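Local coordinates for type VI immunity protein Atu4351 (Agrobacterium fabrum, PDB 6ITW) that probably protects its bacterium from a toxic effector of the type VI secretion system by acting as the cognate immunity protein, at residues 40-43 with 44-47; 97-100 with 101-104; 125-128 with 129-133. All coordinates share one frame; numbering follows the deposited sequence. Where two conformers were deposited one is given.

Contact 1: residues 40-43 with 44-47; sequences YLDF and IRHA
Asp42 and Arg45, one helical turn apart, carry the charged part of this contact. Asp42 CG lies anti to the backbone N (chi1 -164°), which swings the carboxylate toward the next turn. There OD1 accepts from Arg45 NH1 at 2.7 Å in a salt bridge that enters on the anti side of the carboxylate, while the oxygen lies close to the guanidinium plane. The two planes are twisted 44° against each other, and the bridge uses one nitrogen of the guanidinium; NE turns to a second acid, Glu26.

Backbone bonds set the frame. The carbonyls of Tyr40, Leu41, Asp42 and Phe43 each receive the amide four residues on, the last as Ala47 N to Phe43 O at 2.8 Å. Asp42 O takes a second donor, His46 ND1 at 3.3 Å, which comes from above the carbonyl plane, on the face opposite to that used by His46 N. This long second bond helps orient the imidazole, whose edge faces the carbonyl.

On the apolar flank Ile44 CG1 rests 3.5 Å from Tyr40 CE2, and Ile44 CD1 packs 3.7 Å from Phe43 CD2. Ala47 CB sits over one face of the Phe43 ring, 4.2 Å from CE1. Tyr8 stacks on that ring, and Leu132 and Val136 of helix 128-137 cover Tyr40. The pattern is that of an amphipathic alpha-helix, here in the GAD-like domain, with an i to i+3 ion pair on its polar flank.

Contact 2: residues 97-100 with 101-104; sequences AWNE and DYKT
Asn99 reaches across the turn to Asp101 and Tyr102 with the oxygen of its side-chain amide. Its CB lies 3.4 Å from Lys103 O, beside the strand pairing. CG stands anti to the backbone N (chi1 175°), which carries the amide out over the loop. OD1 then accepts twice: Tyr102 N approaches at 2.6 Å, in the carbonyl plane and on a lone pair, whereas Asp101 N, at 2.8 Å, comes from well above that plane. At the other branch ND2 gives a hydrogen to a water at 3.0 Å, which in turn donates to Asp101 OD2; ND2 also bonds Thr84 OG1 of the neighbouring strand 84-90. With both branches engaged, the rotation of the amide is fixed.

The backbones of Asn99 and Lys103 form a hydrogen-bonded antiparallel pair: Asn99 N meets Lys103 O at 2.9 Å and Lys103 N meets Asn99 O at 2.8 Å. Next to it, Trp98 and Thr104 make a non-hydrogen-bonded pair. Lys103 CA stands over the six-membered ring of Trp98 in a CH-pi contact, 3.7 Å from the ring centroid and only 12° off the normal. The lysine chain follows the indole, CB lying 3.6 Å from Trp98 CH2 and CD also near that atom, before NZ bonds Ser128 OG. Asp101 OD1 forms a salt bridge with Arg83. This is a tight beta-hairpin between strands 94-99 and 103-108, its three-residue loop closed by an Asx motif at Asn99.

Contact 3: residues 125-128 with 129-133; sequences AERS and DINLG
Arg127, in the conformer given, bends at chi3 (118°) so that its guanidinium turns back over Asn131, whose own CG extends anti to the backbone N (chi1 -178°), placing the amide beside the guanidinium with ND2 toward NH1. The setting is the first turn of helix 128-137, which the chain enters directly from the short 3-10 segment 125-127.

Two backbone bonds open the helical ladder. Arg127 O accepts from Asn131 N at 2.6 Å and Ser128 O from Leu132 N at 2.9 Å, each nearly along the C=O axis. Beside the first of these, Asn131 CB comes within 3.2 Å of Arg127 O.

One face of the Arg127 guanidinium lies over Asn131 CA, and its plane stands about 80° from that of the Asn131 amide. NH1 comes 3.0 Å from Asn131 ND2; since both are donors this is no hydrogen bond, and because the arginine also takes a second conformer the approach is doubtful. The oxygen branch of the amide is committed in another direction: Asn131 OD1 bonds Thr104 OG1 of the hairpin. Ile130 CG2 reaches the arginine more loosely, 4.2 Å from NE.

Ser128 ties the entry together. OG donates to Ala125 O, 3.0 Å away and three residues back, which joins the 3-10 turn to the helix. Asp129 OD2 bonds Thr39 OG1, while the backbone O of Asp129 continues the ladder by accepting from Gly133 N at 3.0 Å.

Overall arrangement
The contacts follow one another along the chain: contact 1 in helix 38-47, contact 2 at the tip of the hairpin 94-99/103-108 within the large mixed sheet, contact 3 at the start of helix 128-137. Contact 3 touches both of the others and forms the corner of the arrangement. Its centre is 10 Å from that of contact 2 and 15 Å from that of contact 1; Leu132 CD2 packs on Tyr40 CB at 3.5 Å, and the same helix lies against the hairpin. Contacts 1 and 2 remain about 7 Å apart at their nearest atoms. Helix 128-137 thus bridges an early helix and the turn end of a central hairpin in the GAD-like region of this immunity protein.

Contact 1: residues 40-43 with 44-47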
ATOM      1  N   TYR A  40       0.248  13.930   8.999  1.00 43.16           N
ATOM      2  CA  TYR A  40       1.037  12.932   8.288  1.00 38.14           C
ATOM      3  C   TYR A  40       2.160  13.587   7.497  1.00 38.56           C
ATOM      4  O   TYR A  40       3.287  13.072   7.463  1.00 36.49           O
ATOM      5  CB  TYR A  40       0.158  12.093   7.352  1.00 36.19           C
ATOM      6  CG  TYR A  40       0.988  11.124   6.553  1.00 35.91           C
ATOM      7  CD1 TYR A  40       1.348   9.878   7.082  1.00 36.08           C
ATOM      8  CD2 TYR A  40       1.461  11.468   5.297  1.00 30.49           C
ATOM      9  CE1 TYR A  40       2.156   8.993   6.359  1.00 32.85           C
ATOM     10  CE2 TYR A  40       2.276  10.595   4.571  1.00 34.68           C
ATOM     11  CZ  TYR A  40       2.611   9.361   5.105  1.00 36.12           C
ATOM     12  OH  TYR A  40       3.404   8.499   4.375  1.00 34.68           O
ATOM     13  N   LEU A  41       1.863  14.701   6.816  1.00 37.87           N
ATOM     14  CA  LEU A  41       2.882  15.331   5.979  1.00 39.99           C
ATOM     15  C   LEU A  41       4.018  15.884   6.834  1.00 42.82           C
ATOM     16  O   LEU A  41       5.192  15.806   6.450  1.00 41.48           O
ATOM     17  CB  LEU A  41       2.261  16.427   5.120  1.00 40.03           C
ATOM     18  CG  LEU A  41       1.323  15.963   4.004  1.00 45.98           C
ATOM     19  CD1 LEU A  41       0.629  17.175   3.348  1.00 39.82           C
ATOM     20  CD2 LEU A  41       2.084  15.122   2.962  1.00 30.18           C
ATOM     21  N   ASP A  42       3.691  16.414   8.010  1.00 40.49           N
ATOM     22  CA  ASP A  42       4.738  16.907   8.892  1.00 43.81           C
ATOM     23  C   ASP A  42       5.604  15.766   9.422  1.00 42.97           C
ATOM     24  O   ASP A  42       6.831  15.901   9.510  1.00 40.92           O
ATOM     25  CB  ASP A  42       4.128  17.716  10.038  1.00 46.05           C
ATOM     26  CG  ASP A  42       5.176  18.565  10.754  1.00 56.56           C
ATOM     27  OD1 ASP A  42       5.954  19.252  10.043  1.00 50.29           O
ATOM     28  OD2 ASP A  42       5.240  18.531  12.007  1.00 50.15           O
ATOM     29  N   PHE A  43       4.989  14.633   9.765  1.00 40.55           N
ATOM     30  CA  PHE A  43       5.760  13.425  10.062  1.00 38.87           C
ATOM     31  C   PHE A  43       6.782  13.125   8.953  1.00 40.56           C
ATOM     32  O   PHE A  43       7.982  12.957   9.221  1.00 37.28           O
ATOM     33  CB  PHE A  43       4.799  12.253  10.276  1.00 36.46           C
ATOM     34  CG  PHE A  43       5.479  10.928  10.407  1.00 40.32           C
ATOM     35  CD1 PHE A  43       6.266  10.642  11.518  1.00 37.08           C
ATOM     36  CD2 PHE A  43       5.339   9.962   9.414  1.00 36.89           C
ATOM     37  CE1 PHE A  43       6.900   9.404  11.645  1.00 34.51           C
ATOM     38  CE2 PHE A  43       5.951   8.715   9.530  1.00 33.49           C
ATOM     39  CZ  PHE A  43       6.736   8.433  10.646  1.00 36.07           C
ATOM     40  N   ILE A  44       6.336  13.115   7.692  1.00 38.59           N
ATOM     41  CA  ILE A  44       7.246  12.832   6.582  1.00 39.52           C
ATOM     42  C   ILE A  44       8.304  13.926   6.440  1.00 37.50           C
ATOM     43  O   ILE A  44       9.476  13.649   6.128  1.00 33.75           O
ATOM     44  CB  ILE A  44       6.444  12.659   5.284  1.00 36.44           C
ATOM     45  CG1 ILE A  44       5.540  11.442   5.411  1.00 37.88           C
ATOM     46  CG2 ILE A  44       7.385  12.540   4.092  1.00 34.96           C
ATOM     47  CD1 ILE A  44       6.262  10.200   5.834  1.00 32.10           C
ATOM     48  N   ARG A  45       7.905  15.185   6.636  1.00 35.65           N
ATOM     49  CA  ARG A  45       8.863  16.286   6.564  1.00 40.90           C
ATOM     50  C   ARG A  45      10.027  16.063   7.527  1.00 38.65           C
ATOM     51  O   ARG A  45      11.186  16.327   7.193  1.00 37.27           O
ATOM     52  CB  ARG A  45       8.158  17.612   6.869  1.00 38.16           C
ATOM     53  CG  ARG A  45       9.091  18.817   6.938  1.00 41.10           C
ATOM     54  CD  ARG A  45       8.354  20.097   7.402  1.00 41.76           C
ATOM     55  NE  ARG A  45       7.478  20.599   6.352  1.00 43.63           N
ATOM     56  CZ  ARG A  45       6.151  20.570   6.400  1.00 45.41           C
ATOM     57  NH1 ARG A  45       5.525  20.073   7.461  1.00 44.23           N
ATOM     58  NH2 ARG A  45       5.448  21.035   5.379  1.00 49.36           N
ATOM     59  N   HIS A  46       9.732  15.546   8.718  1.00 34.56           N
ATOM     60  CA  HIS A  46      10.763  15.284   9.709  1.00 37.12           C
ATOM     61  C   HIS A  46      11.494  13.973   9.446  1.00 38.85           C
ATOM     62  O   HIS A  46      12.732  13.941   9.386  1.00 38.30           O
ATOM     63  CB  HIS A  46      10.126  15.268  11.093  1.00 34.26           C
ATOM     64  CG  HIS A  46       9.995  16.627  11.697  1.00 39.48           C
ATOM     65  ND1 HIS A  46       8.825  17.354  11.648  1.00 41.44           N
ATOM     66  CD2 HIS A  46      10.896  17.402  12.349  1.00 32.67           C
ATOM     67  CE1 HIS A  46       9.007  18.513  12.254  1.00 38.27           C
ATOM     68  NE2 HIS A  46      10.252  18.565  12.690  1.00 38.00           N
ATOM     69  N   ALA A  47      10.754  12.875   9.306  1.00 36.26           N
ATOM     70  CA  ALA A  47      11.403  11.572   9.265  1.00 32.79           C
ATOM     71  C   ALA A  47      11.870  11.184   7.872  1.00 34.85           C
ATOM     72  O   ALA A  47      12.670  10.254   7.749  1.00 35.68           O
ATOM     73  CB  ALA A  47      10.468  10.492   9.823  1.00 32.22           C
TER

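Contact 2: residues 97-100 with 101-104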
ATOM      1  N   ALA A  97      -2.662   3.743   0.799  1.00 34.73           N
ATOM      2  CA  ALA A  97      -2.985   4.950   0.051  1.00 34.64           C
ATOM      3  C   ALA A  97      -3.987   5.790   0.825  1.00 37.72           C
ATOM      4  O   ALA A  97      -4.747   5.290   1.658  1.00 34.60           O
ATOM      5  CB  ALA A  97      -3.558   4.630  -1.335  1.00 31.49           C
ATOM      6  N   TRP A  98      -3.992   7.083   0.546  1.00 33.32           N
ATOM      7  CA  TRP A  98      -4.962   7.977   1.160  1.00 37.87           C
ATOM      8  C   TRP A  98      -5.920   8.472   0.087  1.00 38.10           C
ATOM      9  O   TRP A  98      -5.498   9.115  -0.889  1.00 38.38           O
ATOM     10  CB  TRP A  98      -4.274   9.154   1.845  1.00 37.31           C
ATOM     11  CG  TRP A  98      -5.248  10.103   2.438  1.00 41.44           C
ATOM     12  CD1 TRP A  98      -5.668  11.296   1.904  1.00 40.79           C
ATOM     13  CD2 TRP A  98      -5.949   9.943   3.675  1.00 38.66           C
ATOM     14  NE1 TRP A  98      -6.576  11.889   2.746  1.00 39.07           N
ATOM     15  CE2 TRP A  98      -6.763  11.085   3.844  1.00 39.93           C
ATOM     16  CE3 TRP A  98      -5.956   8.953   4.667  1.00 40.79           C
ATOM     17  CZ2 TRP A  98      -7.585  11.261   4.964  1.00 39.41           C
ATOM     18  CZ3 TRP A  98      -6.772   9.126   5.782  1.00 39.62           C
ATOM     19  CH2 TRP A  98      -7.578  10.275   5.917  1.00 42.69           C
ATOM     20  N   ASN A  99      -7.201   8.175   0.260  1.00 38.66           N
ATOM     21  CA  ASN A  99      -8.240   8.691  -0.624  1.00 41.92           C
ATOM     22  C   ASN A  99      -8.856   9.920   0.035  1.00 38.96           C
ATOM     23  O   ASN A  99      -9.273   9.860   1.202  1.00 37.22           O
ATOM     24  CB  ASN A  99      -9.320   7.644  -0.906  1.00 38.22           C
ATOM     25  CG  ASN A  99     -10.463   8.207  -1.738  1.00 44.05           C
ATOM     26  OD1 ASN A  99     -11.422   8.765  -1.197  1.00 43.54           O
ATOM     27  ND2 ASN A  99     -10.353   8.091  -3.059  1.00 41.27           N
ATOM     28  N   GLU A 100      -8.925  11.024  -0.720  1.00 37.39           N
ATOM     29  CA  GLU A 100      -9.370  12.296  -0.149  1.00 43.47           C
ATOM     30  C   GLU A 100     -10.823  12.257   0.308  1.00 45.42           C
ATOM     31  O   GLU A 100     -11.202  13.017   1.207  1.00 42.97           O
ATOM     32  CB  GLU A 100      -9.188  13.425  -1.153  1.00 42.27           C
ATOM     33  CG  GLU A 100      -7.759  13.814  -1.393  1.00 40.34           C
ATOM     34  CD  GLU A 100      -7.643  14.776  -2.552  1.00 47.67           C
ATOM     35  OE1 GLU A 100      -8.459  15.722  -2.610  1.00 55.08           O
ATOM     36  OE2 GLU A 100      -6.751  14.586  -3.410  1.00 43.21           O
ATOM     37  N   ASP A 101     -11.645  11.380  -0.275  1.00 42.17           N
ATOM     38  CA  ASP A 101     -13.058  11.299   0.083  1.00 42.23           C
ATOM     39  C   ASP A 101     -13.361  10.206   1.091  1.00 45.77           C
ATOM     40  O   ASP A 101     -14.254  10.383   1.925  1.00 46.16           O
ATOM     41  CB  ASP A 101     -13.913  11.080  -1.179  1.00 42.36           C
ATOM     42  CG  ASP A 101     -13.647  12.130  -2.252  1.00 47.25           C
ATOM     43  OD1 ASP A 101     -13.841  13.340  -1.969  1.00 51.64           O
ATOM     44  OD2 ASP A 101     -13.218  11.760  -3.368  1.00 45.71           O
ATOM     45  N   TYR A 102     -12.643   9.081   1.052  1.00 48.36           N
ATOM     46  CA  TYR A 102     -13.002   7.931   1.875  1.00 44.69           C
ATOM     47  C   TYR A 102     -11.855   7.436   2.751  1.00 43.50           C
ATOM     48  O   TYR A 102     -11.987   6.379   3.389  1.00 42.81           O
ATOM     49  CB  TYR A 102     -13.545   6.811   0.977  1.00 45.50           C
ATOM     50  CG  TYR A 102     -14.790   7.227   0.201  1.00 44.92           C
ATOM     51  CD1 TYR A 102     -16.055   7.230   0.799  1.00 47.01           C
ATOM     52  CD2 TYR A 102     -14.694   7.640  -1.127  1.00 53.00           C
ATOM     53  CE1 TYR A 102     -17.205   7.627   0.073  1.00 48.72           C
ATOM     54  CE2 TYR A 102     -15.821   8.043  -1.858  1.00 49.90           C
ATOM     55  CZ  TYR A 102     -17.072   8.031  -1.256  1.00 51.63           C
ATOM     56  OH  TYR A 102     -18.170   8.423  -2.003  1.00 56.50           O
ATOM     57  N   LYS A 103     -10.756   8.199   2.841  1.00 43.91           N
ATOM     58  CA  LYS A 103      -9.611   7.944   3.721  1.00 43.76           C
ATOM     59  C   LYS A 103      -8.796   6.710   3.327  1.00 39.96           C
ATOM     60  O   LYS A 103      -8.574   6.440   2.143  1.00 42.26           O
ATOM     61  CB  LYS A 103     -10.029   7.786   5.195  1.00 43.66           C
ATOM     62  CG  LYS A 103     -11.282   8.508   5.681  1.00 49.80           C
ATOM     63  CD  LYS A 103     -11.207  10.010   5.604  1.00 55.63           C
ATOM     64  CE  LYS A 103     -12.298  10.638   6.486  1.00 62.59           C
ATOM     65  NZ  LYS A 103     -12.690  11.986   5.990  1.00 67.01           N
ATOM     66  N   THR A 104      -8.369   5.949   4.335  1.00 37.77           N
ATOM     67  CA  THR A 104      -7.364   4.908   4.164  1.00 40.12           C
ATOM     68  C   THR A 104      -7.827   3.850   3.169  1.00 43.82           C
ATOM     69  O   THR A 104      -8.928   3.299   3.283  1.00 43.87           O
ATOM     70  CB  THR A 104      -7.056   4.261   5.520  1.00 42.15           C
ATOM     71  OG1 THR A 104      -6.406   5.212   6.371  1.00 46.73           O
ATOM     72  CG2 THR A 104      -6.148   3.073   5.354  1.00 41.28           C
TER
HETATM   73  O   HOH W   1     -12.409   9.357  -4.913  1.00 45.56           O

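Contact 3: residues 125-128 with 129-133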
ATOM      1  N   ALA A 125     -15.389  13.475   8.861  1.00 73.61           N
ATOM      2  CA  ALA A 125     -14.216  14.108   8.256  1.00 72.05           C
ATOM      3  C   ALA A 125     -13.220  14.639   9.284  1.00 72.96           C
ATOM      4  O   ALA A 125     -12.053  14.862   8.934  1.00 73.04           O
ATOM      5  CB  ALA A 125     -14.648  15.245   7.325  1.00 69.29           C
ATOM      6  N   GLU A 126     -13.639  14.852  10.534  1.00 71.62           N
ATOM      7  CA  GLU A 126     -12.707  15.300  11.562  1.00 73.93           C
ATOM      8  C   GLU A 126     -11.933  14.155  12.201  1.00 68.55           C
ATOM      9  O   GLU A 126     -11.256  14.371  13.212  1.00 72.58           O
ATOM     10  CB  GLU A 126     -13.436  16.106  12.639  1.00 75.99           C
ATOM     11  CG  GLU A 126     -13.385  17.623  12.400  1.00 91.24           C
ATOM     12  CD  GLU A 126     -12.059  18.266  12.823  1.00101.14           C
ATOM     13  OE1 GLU A 126     -11.724  18.218  14.029  1.00103.91           O
ATOM     14  OE2 GLU A 126     -11.353  18.820  11.947  1.00 95.27           O
ATOM     15  N   ARG A 127     -12.026  12.948  11.654  1.00 62.13           N
ATOM     16  CA  ARG A 127     -11.222  11.817  12.100  0.53 58.37           C
ATOM     17  C   ARG A 127     -10.087  11.493  11.128  1.00 53.75           C
ATOM     18  O   ARG A 127      -9.367  10.516  11.343  1.00 53.79           O
ATOM     19  CB  ARG A 127     -12.118  10.579  12.305  0.53 55.77           C
ATOM     20  CG  ARG A 127     -11.806   9.736  13.565  0.53 52.86           C
ATOM     21  CD  ARG A 127     -12.497   8.356  13.538  0.53 50.00           C
ATOM     22  NE  ARG A 127     -11.556   7.222  13.542  0.53 49.09           N
ATOM     23  CZ  ARG A 127     -11.131   6.571  12.454  0.53 40.03           C
ATOM     24  NH1 ARG A 127     -11.544   6.919  11.259  0.53 40.20           N
ATOM     25  NH2 ARG A 127     -10.294   5.558  12.567  0.53 37.89           N
ATOM     26  N   SER A 128      -9.907  12.302  10.073  1.00 52.68           N
ATOM     27  CA  SER A 128      -8.908  12.042   9.035  1.00 53.43           C
ATOM     28  C   SER A 128      -7.511  11.834   9.612  1.00 53.06           C
ATOM     29  O   SER A 128      -6.892  10.788   9.387  1.00 49.38           O
ATOM     30  CB  SER A 128      -8.894  13.192   8.022  1.00 52.35           C
ATOM     31  OG  SER A 128     -10.099  13.206   7.285  1.00 54.16           O
ATOM     32  N   ASP A 129      -6.991  12.834  10.341  1.00 51.68           N
ATOM     33  CA  ASP A 129      -5.668  12.715  10.953  1.00 48.22           C
ATOM     34  C   ASP A 129      -5.534  11.433  11.772  1.00 49.22           C
ATOM     35  O   ASP A 129      -4.547  10.695  11.644  1.00 48.04           O
ATOM     36  CB  ASP A 129      -5.390  13.934  11.832  1.00 45.54           C
ATOM     37  CG  ASP A 129      -5.177  15.175  11.030  1.00 46.45           C
ATOM     38  OD1 ASP A 129      -6.178  15.831  10.683  1.00 51.16           O
ATOM     39  OD2 ASP A 129      -4.011  15.478  10.702  1.00 49.99           O
ATOM     40  N   ILE A 130      -6.530  11.151  12.608  1.00 48.74           N
ATOM     41  CA  ILE A 130      -6.526   9.945  13.432  1.00 50.12           C
ATOM     42  C   ILE A 130      -6.606   8.691  12.564  1.00 45.97           C
ATOM     43  O   ILE A 130      -5.948   7.684  12.846  1.00 45.70           O
ATOM     44  CB  ILE A 130      -7.694  10.026  14.433  1.00 49.90           C
ATOM     45  CG1 ILE A 130      -7.434  11.135  15.456  1.00 52.10           C
ATOM     46  CG2 ILE A 130      -7.957   8.685  15.104  1.00 45.05           C
ATOM     47  CD1 ILE A 130      -8.694  11.576  16.209  1.00 53.22           C
ATOM     48  N   ASN A 131      -7.421   8.733  11.506  1.00 45.82           N
ATOM     49  CA  ASN A 131      -7.599   7.587  10.615  1.00 46.29           C
ATOM     50  C   ASN A 131      -6.282   7.195   9.959  1.00 44.45           C
ATOM     51  O   ASN A 131      -5.900   6.019   9.953  1.00 43.04           O
ATOM     52  CB  ASN A 131      -8.652   7.919   9.542  1.00 43.10           C
ATOM     53  CG  ASN A 131      -8.937   6.739   8.598  1.00 45.37           C
ATOM     54  OD1 ASN A 131      -8.336   6.620   7.526  1.00 49.04           O
ATOM     55  ND2 ASN A 131      -9.862   5.877   8.993  1.00 49.92           N
ATOM     56  N   LEU A 132      -5.577   8.171   9.382  1.00 42.23           N
ATOM     57  CA  LEU A 132      -4.275   7.874   8.803  1.00 42.44           C
ATOM     58  C   LEU A 132      -3.294   7.438   9.878  1.00 42.98           C
ATOM     59  O   LEU A 132      -2.456   6.563   9.639  1.00 42.99           O
ATOM     60  CB  LEU A 132      -3.745   9.085   8.043  1.00 39.97           C
ATOM     61  CG  LEU A 132      -2.490   8.847   7.200  1.00 42.61           C
ATOM     62  CD1 LEU A 132      -2.478   7.448   6.535  1.00 35.97           C
ATOM     63  CD2 LEU A 132      -2.382   9.941   6.154  1.00 33.91           C
ATOM     64  N   GLY A 133      -3.389   8.034  11.072  1.00 42.47           N
ATOM     65  CA  GLY A 133      -2.501   7.645  12.156  1.00 38.13           C
ATOM     66  C   GLY A 133      -2.716   6.210  12.590  1.00 41.20           C
ATOM     67  O   GLY A 133      -1.764   5.488  12.901  1.00 40.71           O
TER